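Local coordinates for Apc35852 (Geobacillus stearothermophilus, PDB 1U9C), which is of unknown function but belongs to the DJ-1/PfpI family, whose members include chaperones and cysteine proteases, at residues A[156-159]-A[160-163]. Residues are numbered along the deposited sequence; the frame is centred on the assembly and turned at random.
Sequences TDEE and EREV
The guanidinium of R161 lies over the first turn of helix 157-163, one face turned to the backbone: E158 CA is 3.4 Å above its plane and D157 O 3.7 Å, both offset toward the rim. With CG beside the backbone N (chi1 -71°), R161 CG comes 3.3 Å from D157 O, and a bend farther out, at chi3, lays the guanidinium over the E158 backbone. This is packing rather than ion pairing: even the nearer opposite charge, D157 OD2, stays 5.2 Å from R161 NH1, and neither the D157 nor the E158 carboxylate is in contact with the guanidinium; E158 OE1 instead makes a salt bridge with R186, and D157 OD2 bonds to S175. Four i-to-i+4 backbone bonds, from E160 N to T156 O through V163 N to E159 O, define the helix.

Its start is a capping box. E159 N donates to T156 OG1 (3.1 Å, 158°), while E159 OE1 takes two donors: T156 N, nearly in line with the C-O axis at 2.9 Å, and T156 OG1 from above the carboxylate plane at 2.8 Å. With CG beside its own backbone N (chi1 -78°), E159 turns its carboxylate back to the cap. With an alanine here the T156 N-H is likely to lose its side-chain acceptor, the T156 hydroxyl to turn more freely, and W190 N and N205, which bond to OE2, to lose theirs.

The helix follows strand 151-152 and precedes helix 173-179, to which the bond from D157 N to E174 ties it, while E160 reaches H99 and H130, the latter next to C129, which is oxidised to 3-sulfinoalanine, and E162 reaches K189 in the loop between strands 183-184 and 194-197.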
loop_
_atom_site.group_PDB
_atom_site.type_symbol
_atom_site.label_atom_id
_atom_site.label_comp_id
_atom_site.label_asym_id
_atom_site.label_seq_id
_atom_site.Cartn_x
_atom_site.Cartn_y
_atom_site.Cartn_z
ATOM N N THR A 156 0.230 -8.876 -10.064
ATOM C CA THR A 156 0.330 -10.301 -10.335
ATOM C C THR A 156 1.671 -10.654 -10.911
ATOM O O THR A 156 2.360 -9.813 -11.489
ATOM C CB THR A 156 -0.777 -10.759 -11.305
ATOM O OG1 THR A 156 -0.664 -10.069 -12.558
ATOM C CG2 THR A 156 -2.173 -10.486 -10.773
ATOM N N ASP A 157 2.001 -11.933 -10.793
ATOM C CA ASP A 157 3.232 -12.443 -11.386
ATOM C C ASP A 157 3.225 -12.243 -12.881
ATOM O O ASP A 157 4.264 -11.962 -13.458
ATOM C CB ASP A 157 3.427 -13.906 -11.106
ATOM C CG ASP A 157 3.644 -14.214 -9.648
ATOM O OD1 ASP A 157 3.881 -13.302 -8.828
ATOM O OD2 ASP A 157 3.615 -15.409 -9.254
ATOM N N GLU A 158 2.058 -12.423 -13.520
ATOM C CA GLU A 158 1.900 -12.134 -14.954
ATOM C C GLU A 158 2.183 -10.684 -15.317
ATOM O O GLU A 158 2.873 -10.394 -16.277
ATOM C CB GLU A 158 0.471 -12.480 -15.425
ATOM C CG GLU A 158 0.269 -12.306 -16.936
ATOM C CD GLU A 158 -1.195 -12.372 -17.385
ATOM O OE1 GLU A 158 -2.115 -12.316 -16.541
ATOM O OE2 GLU A 158 -1.429 -12.490 -18.606
ATOM N N GLU A 159 1.655 -9.756 -14.525
ATOM C CA GLU A 159 1.930 -8.342 -14.729
ATOM C C GLU A 159 3.422 -8.062 -14.519
ATOM O O GLU A 159 4.011 -7.342 -15.302
ATOM C CB GLU A 159 1.088 -7.469 -13.801
ATOM C CG GLU A 159 -0.356 -7.305 -14.275
ATOM C CD GLU A 159 -1.344 -6.882 -13.190
ATOM O OE1 GLU A 159 -1.269 -7.411 -12.054
ATOM O OE2 GLU A 159 -2.253 -6.075 -13.493
ATOM N N GLU A 160 4.034 -8.737 -13.557
ATOM C CA GLU A 160 5.465 -8.553 -13.274
ATOM C C GLU A 160 6.349 -9.078 -14.401
ATOM O O GLU A 160 7.387 -8.494 -14.731
ATOM C CB GLU A 160 5.843 -9.255 -11.956
ATOM C CG GLU A 160 7.151 -8.785 -11.326
ATOM C CD GLU A 160 7.036 -7.391 -10.747
ATOM O OE1 GLU A 160 6.662 -7.277 -9.566
ATOM O OE2 GLU A 160 7.256 -6.419 -11.476
ATOM N N ARG A 161 5.985 -10.228 -14.957
ATOM C CA ARG A 161 6.715 -10.773 -16.100
ATOM C C ARG A 161 6.550 -9.876 -17.322
ATOM O O ARG A 161 7.483 -9.705 -18.077
ATOM C CB ARG A 161 6.233 -12.182 -16.447
ATOM C CG ARG A 161 6.628 -13.262 -15.436
ATOM C CD ARG A 161 6.350 -14.663 -15.926
ATOM N NE ARG A 161 4.989 -14.765 -16.435
ATOM C CZ ARG A 161 3.925 -15.176 -15.746
ATOM N NH1 ARG A 161 4.026 -15.582 -14.478
ATOM N NH2 ARG A 161 2.738 -15.195 -16.347
ATOM N N GLU A 162 5.359 -9.316 -17.518
ATOM C CA GLU A 162 5.127 -8.441 -18.658
ATOM C C GLU A 162 6.001 -7.210 -18.607
ATOM O O GLU A 162 6.609 -6.836 -19.606
ATOM C CB GLU A 162 3.654 -8.048 -18.801
ATOM C CG GLU A 162 3.465 -6.896 -19.794
ATOM C CD GLU A 162 2.121 -6.877 -20.490
ATOM O OE1 GLU A 162 1.551 -5.770 -20.613
ATOM O OE2 GLU A 162 1.636 -7.947 -20.912
ATOM N N VAL A 163 6.109 -6.598 -17.432
ATOM C CA VAL A 163 6.912 -5.378 -17.308
ATOM C C VAL A 163 8.402 -5.713 -17.423
ATOM O O VAL A 163 9.203 -4.841 -17.745
ATOM C CB VAL A 163 6.579 -4.525 -16.023
ATOM C CG1 VAL A 163 5.101 -4.206 -15.951
ATOM C CG2 VAL A 163 7.032 -5.209 -14.754
#